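Local coordinates for abietadiene synthase, chloroplastic (Abies grandis, PDB 3S9V), which belongs to the plant terpene synthases, helical enzymes whose chain carries an N-terminal terpene synthase domain and a metal-binding terpene synthase domain, at residues A[478-489]-A[502-512]. Numbering follows the deposited sequence.
Sequences HQTELQDLRRWW and ERVTEIYFSPA
Segments 478-489 of helix 461-491 and 504-512 of helix 504-514 pack with their N-to-C directions 136° apart and their axes 10.1 Å from each other at closest approach, bringing Y508, V504, T505 and A512 against H478, E481, L482, L485, R486 and W489. This is an oblique pair, nearer antiparallel than parallel, in which the CA atoms of R486 and V504, of L482 and T505, and of H478 and A512 come nearest each other. The second helix is kinked at P511, whose N makes no bond to the turn before.

Y508 acts as a knob, its side chain sitting in the hole formed by H478, E481, L482 and L485. With CG anti to the backbone N (chi1 176°), its ring reaches across to the first helix; CD1 of L482 lies 3.7 Å from CD2 of Y508, while CD1 of L485 comes obliquely to CD1 of Y508. At the far end the Y508 hydroxyl donates a hydrogen bond to OE2 of E481, which lies at the ring edge with its carboxylate plane steeply turned from the ring; the modelled length, 2.4 Å from OH of Y508 to OE2 of E481, is doubtful. The same oxygen forms a salt bridge with R524, so a tyrosine and an arginine share it. Past the kink, CB of A512 lies over a face of the H478 imidazole, 4.3 Å from its centroid, a CH-pi contact.

V504 extends the apolar seam, its CG1 meeting CB of L485 at 3.7 Å and its CG2 meeting CE3 of W489 at 3.9 Å. Beside it, the extended R486 chain delivers NH2 to OG1 of T505 at 2.7 Å, nearly straight (162°) and close to the guanidinium plane; the bond from NE is weak.

Around the pair, E481 and W489 also touch helix 521-541, whereas T505 leans on helix 768-781. NE2 of H478 bonds to the carbonyl of F516, tying helix 461-491 to the chain just beyond helix 504-514.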
loop_
_atom_site.group_PDB
_atom_site.type_symbol
_atom_site.label_atom_id
_atom_site.label_comp_id
_atom_site.label_asym_id
_atom_site.label_seq_id
_atom_site.Cartn_x
_atom_site.Cartn_y
_atom_site.Cartn_z
ATOM N N HIS A 478 8.005 -15.328 -17.779
ATOM C CA HIS A 478 7.050 -16.260 -17.175
ATOM C C HIS A 478 6.294 -17.089 -18.211
ATOM O O HIS A 478 5.982 -18.251 -17.966
ATOM C CB HIS A 478 6.046 -15.501 -16.286
ATOM C CG HIS A 478 6.616 -15.046 -14.974
ATOM N ND1 HIS A 478 5.907 -14.272 -14.082
ATOM C CD2 HIS A 478 7.824 -15.269 -14.398
ATOM C CE1 HIS A 478 6.651 -14.036 -13.016
ATOM N NE2 HIS A 478 7.819 -14.630 -13.182
ATOM N N GLN A 479 5.994 -16.492 -19.362
ATOM C CA GLN A 479 5.287 -17.195 -20.430
ATOM C C GLN A 479 6.160 -18.301 -21.005
ATOM O O GLN A 479 5.660 -19.334 -21.446
ATOM C CB GLN A 479 4.892 -16.219 -21.531
ATOM C CG GLN A 479 3.961 -15.140 -21.035
ATOM C CD GLN A 479 3.669 -14.101 -22.077
ATOM O OE1 GLN A 479 4.575 -13.610 -22.745
ATOM N NE2 GLN A 479 2.397 -13.743 -22.217
ATOM N N THR A 480 7.467 -18.075 -21.002
ATOM C CA THR A 480 8.414 -19.065 -21.494
ATOM C C THR A 480 8.410 -20.232 -20.509
ATOM O O THR A 480 8.150 -21.376 -20.886
ATOM C CB THR A 480 9.838 -18.480 -21.569
ATOM O OG1 THR A 480 9.867 -17.427 -22.539
ATOM C CG2 THR A 480 10.842 -19.549 -21.954
ATOM N N GLU A 481 8.689 -19.927 -19.243
ATOM C CA GLU A 481 8.717 -20.944 -18.195
ATOM C C GLU A 481 7.461 -21.813 -18.208
ATOM O O GLU A 481 7.527 -23.039 -18.035
ATOM C CB GLU A 481 8.856 -20.282 -16.823
ATOM C CG GLU A 481 10.165 -19.522 -16.633
ATOM C CD GLU A 481 10.292 -18.873 -15.255
ATOM O OE1 GLU A 481 11.332 -18.231 -14.998
ATOM O OE2 GLU A 481 9.359 -19.002 -14.433
ATOM N N LEU A 482 6.317 -21.169 -18.411
ATOM C CA LEU A 482 5.044 -21.869 -18.438
ATOM C C LEU A 482 5.036 -22.924 -19.539
ATOM O O LEU A 482 4.548 -24.040 -19.343
ATOM C CB LEU A 482 3.900 -20.879 -18.658
ATOM C CG LEU A 482 2.515 -21.519 -18.707
ATOM C CD1 LEU A 482 2.258 -22.239 -17.398
ATOM C CD2 LEU A 482 1.454 -20.463 -18.966
ATOM N N GLN A 483 5.577 -22.558 -20.697
ATOM C CA GLN A 483 5.643 -23.472 -21.827
ATOM C C GLN A 483 6.450 -24.700 -21.446
ATOM O O GLN A 483 6.008 -25.834 -21.652
ATOM C CB GLN A 483 6.291 -22.792 -23.038
ATOM C CG GLN A 483 5.433 -21.727 -23.691
ATOM C CD GLN A 483 4.067 -22.249 -24.091
ATOM O OE1 GLN A 483 3.234 -22.567 -23.239
ATOM N NE2 GLN A 483 3.832 -22.349 -25.397
ATOM N N ASP A 484 7.627 -24.470 -20.877
ATOM C CA ASP A 484 8.491 -25.567 -20.485
ATOM C C ASP A 484 7.934 -26.434 -19.358
ATOM O O ASP A 484 8.483 -27.496 -19.068
ATOM C CB ASP A 484 9.880 -25.036 -20.127
ATOM C CG ASP A 484 10.604 -24.461 -21.335
ATOM O OD1 ASP A 484 10.753 -25.187 -22.345
ATOM O OD2 ASP A 484 11.020 -23.286 -21.279
ATOM N N LEU A 485 6.857 -25.990 -18.718
ATOM C CA LEU A 485 6.243 -26.793 -17.663
ATOM C C LEU A 485 5.149 -27.622 -18.305
ATOM O O LEU A 485 4.856 -28.737 -17.874
ATOM C CB LEU A 485 5.643 -25.916 -16.557
ATOM C CG LEU A 485 6.624 -25.457 -15.480
ATOM C CD1 LEU A 485 5.931 -24.499 -14.560
ATOM C CD2 LEU A 485 7.152 -26.659 -14.703
ATOM N N ARG A 486 4.545 -27.062 -19.343
ATOM C CA ARG A 486 3.487 -27.745 -20.061
ATOM C C ARG A 486 4.064 -28.897 -20.874
ATOM O O ARG A 486 3.374 -29.875 -21.142
ATOM C CB ARG A 486 2.759 -26.771 -20.981
ATOM C CG ARG A 486 1.767 -25.873 -20.275
ATOM C CD ARG A 486 1.254 -24.813 -21.229
ATOM N NE ARG A 486 0.203 -23.994 -20.636
ATOM C CZ ARG A 486 -0.260 -22.871 -21.176
ATOM N NH1 ARG A 486 0.238 -22.429 -22.325
ATOM N NH2 ARG A 486 -1.223 -22.189 -20.571
ATOM N N ARG A 487 5.330 -28.779 -21.267
ATOM C CA ARG A 487 5.976 -29.843 -22.032
ATOM C C ARG A 487 6.412 -30.950 -21.083
ATOM O O ARG A 487 6.482 -32.116 -21.468
ATOM C CB ARG A 487 7.184 -29.312 -22.803
ATOM C CG ARG A 487 6.817 -28.315 -23.879
ATOM C CD ARG A 487 8.004 -27.964 -24.762
ATOM N NE ARG A 487 7.653 -26.902 -25.700
ATOM C CZ ARG A 487 7.479 -25.632 -25.352
ATOM N NH1 ARG A 487 7.634 -25.267 -24.087
ATOM N NH2 ARG A 487 7.130 -24.730 -26.261
ATOM N N TRP A 488 6.706 -30.576 -19.841
ATOM C CA TRP A 488 7.110 -31.534 -18.822
ATOM C C TRP A 488 5.900 -32.403 -18.511
ATOM O O TRP A 488 6.013 -33.616 -18.358
ATOM C CB TRP A 488 7.569 -30.804 -17.555
ATOM C CG TRP A 488 7.486 -31.640 -16.302
ATOM C CD1 TRP A 488 8.330 -32.649 -15.923
ATOM C CD2 TRP A 488 6.452 -31.588 -15.306
ATOM N NE1 TRP A 488 7.882 -33.231 -14.759
ATOM C CE2 TRP A 488 6.730 -32.601 -14.360
ATOM C CE3 TRP A 488 5.315 -30.786 -15.123
ATOM C CZ2 TRP A 488 5.910 -32.835 -13.248
ATOM C CZ3 TRP A 488 4.498 -31.017 -14.014
ATOM C CH2 TRP A 488 4.802 -32.035 -13.093
ATOM N N TRP A 489 4.734 -31.776 -18.430
ATOM C CA TRP A 489 3.513 -32.506 -18.136
ATOM C C TRP A 489 3.173 -33.529 -19.217
ATOM O O TRP A 489 2.732 -34.637 -18.910
ATOM C CB TRP A 489 2.355 -31.530 -17.954
ATOM C CG TRP A 489 1.024 -32.187 -17.804
ATOM C CD1 TRP A 489 0.194 -32.586 -18.808
ATOM C CD2 TRP A 489 0.359 -32.517 -16.578
ATOM N NE1 TRP A 489 -0.952 -33.140 -18.286
ATOM C CE2 TRP A 489 -0.876 -33.110 -16.919
ATOM C CE3 TRP A 489 0.685 -32.366 -15.224
ATOM C CZ2 TRP A 489 -1.788 -33.555 -15.954
ATOM C CZ3 TRP A 489 -0.221 -32.807 -14.265
ATOM C CH2 TRP A 489 -1.443 -33.394 -14.637
ATOM N N GLU A 502 -5.793 -32.029 -15.218
ATOM C CA GLU A 502 -4.588 -31.272 -15.541
ATOM C C GLU A 502 -4.830 -29.779 -15.304
ATOM O O GLU A 502 -5.915 -29.271 -15.598
ATOM C CB GLU A 502 -4.204 -31.524 -17.004
ATOM C CG GLU A 502 -2.964 -30.787 -17.484
ATOM C CD GLU A 502 -3.231 -29.344 -17.874
ATOM O OE1 GLU A 502 -2.250 -28.622 -18.157
ATOM O OE2 GLU A 502 -4.412 -28.931 -17.906
ATOM N N ARG A 503 -3.824 -29.083 -14.774
ATOM C CA ARG A 503 -3.942 -27.650 -14.496
ATOM C C ARG A 503 -2.610 -26.972 -14.174
ATOM O O ARG A 503 -2.489 -26.243 -13.185
ATOM C CB ARG A 503 -4.928 -27.432 -13.347
ATOM C CG ARG A 503 -4.758 -28.404 -12.195
ATOM C CD ARG A 503 -5.884 -28.244 -11.187
ATOM N NE ARG A 503 -6.004 -29.407 -10.313
ATOM C CZ ARG A 503 -7.027 -29.621 -9.492
ATOM N NH1 ARG A 503 -8.025 -28.749 -9.428
ATOM N NH2 ARG A 503 -7.061 -30.716 -8.745
ATOM N N VAL A 504 -1.618 -27.203 -15.028
ATOM C CA VAL A 504 -0.286 -26.632 -14.848
ATOM C C VAL A 504 -0.303 -25.104 -14.798
ATOM O O VAL A 504 0.396 -24.503 -13.989
ATOM C CB VAL A 504 0.669 -27.077 -15.984
ATOM C CG1 VAL A 504 2.021 -26.393 -15.832
ATOM C CG2 VAL A 504 0.839 -28.586 -15.952
ATOM N N THR A 505 -1.096 -24.489 -15.669
ATOM C CA THR A 505 -1.201 -23.032 -15.733
ATOM C C THR A 505 -1.703 -22.455 -14.422
ATOM O O THR A 505 -1.110 -21.538 -13.858
ATOM C CB THR A 505 -2.176 -22.588 -16.839
ATOM O OG1 THR A 505 -1.726 -23.082 -18.106
ATOM C CG2 THR A 505 -2.266 -21.075 -16.889
ATOM N N GLU A 506 -2.820 -22.996 -13.959
ATOM C CA GLU A 506 -3.445 -22.572 -12.717
ATOM C C GLU A 506 -2.456 -22.708 -11.558
ATOM O O GLU A 506 -2.384 -21.844 -10.687
ATOM C CB GLU A 506 -4.683 -23.438 -12.487
ATOM C CG GLU A 506 -5.551 -23.098 -11.302
ATOM C CD GLU A 506 -6.821 -23.936 -11.304
ATOM O OE1 GLU A 506 -7.619 -23.791 -12.257
ATOM O OE2 GLU A 506 -7.017 -24.746 -10.370
ATOM N N ILE A 507 -1.681 -23.787 -11.571
ATOM C CA ILE A 507 -0.694 -24.044 -10.527
ATOM C C ILE A 507 0.562 -23.186 -10.665
ATOM O O ILE A 507 1.152 -22.771 -9.664
ATOM C CB ILE A 507 -0.282 -25.529 -10.515
ATOM C CG1 ILE A 507 -1.449 -26.381 -10.014
ATOM C CG2 ILE A 507 0.945 -25.734 -9.636
ATOM C CD1 ILE A 507 -1.139 -27.864 -9.955
ATOM N N TYR A 508 0.974 -22.921 -11.899
ATOM C CA TYR A 508 2.166 -22.115 -12.139
ATOM C C TYR A 508 1.909 -20.657 -11.759
ATOM O O TYR A 508 2.831 -19.916 -11.417
ATOM C CB TYR A 508 2.586 -22.194 -13.607
ATOM C CG TYR A 508 3.757 -21.297 -13.918
ATOM C CD1 TYR A 508 5.015 -21.557 -13.382
ATOM C CD2 TYR A 508 3.593 -20.147 -14.691
ATOM C CE1 TYR A 508 6.084 -20.697 -13.600
ATOM C CE2 TYR A 508 4.652 -19.275 -14.912
ATOM C CZ TYR A 508 5.894 -19.556 -14.360
ATOM O OH TYR A 508 6.941 -18.681 -14.542
ATOM N N PHE A 509 0.646 -20.254 -11.826
ATOM C CA PHE A 509 0.259 -18.895 -11.484
ATOM C C PHE A 509 0.687 -18.535 -10.067
ATOM O O PHE A 509 1.187 -17.439 -9.817
ATOM C CB PHE A 509 -1.259 -18.734 -11.592
ATOM C CG PHE A 509 -1.810 -17.604 -10.760
ATOM C CD1 PHE A 509 -1.592 -16.280 -11.126
ATOM C CD2 PHE A 509 -2.518 -17.864 -9.594
ATOM C CE1 PHE A 509 -2.073 -15.237 -10.341
ATOM C CE2 PHE A 509 -3.005 -16.820 -8.797
ATOM C CZ PHE A 509 -2.781 -15.510 -9.173
ATOM N N SER A 510 0.474 -19.466 -9.145
ATOM C CA SER A 510 0.798 -19.249 -7.746
ATOM C C SER A 510 2.187 -18.686 -7.483
ATOM O O SER A 510 2.321 -17.526 -7.104
ATOM C CB SER A 510 0.593 -20.542 -6.953
ATOM O OG SER A 510 -0.776 -20.900 -6.941
ATOM N N PRO A 511 3.244 -19.486 -7.684
ATOM C CA PRO A 511 4.564 -18.911 -7.415
ATOM C C PRO A 511 4.888 -17.713 -8.307
ATOM O O PRO A 511 5.578 -16.785 -7.889
ATOM C CB PRO A 511 5.503 -20.087 -7.653
ATOM C CG PRO A 511 4.821 -20.820 -8.758
ATOM C CD PRO A 511 3.368 -20.806 -8.325
ATOM N N ALA A 512 4.387 -17.735 -9.534
ATOM C CA ALA A 512 4.643 -16.650 -10.470
ATOM C C ALA A 512 4.084 -15.332 -9.950
ATOM O O ALA A 512 4.613 -14.270 -10.232
ATOM C CB ALA A 512 4.028 -16.982 -11.835
#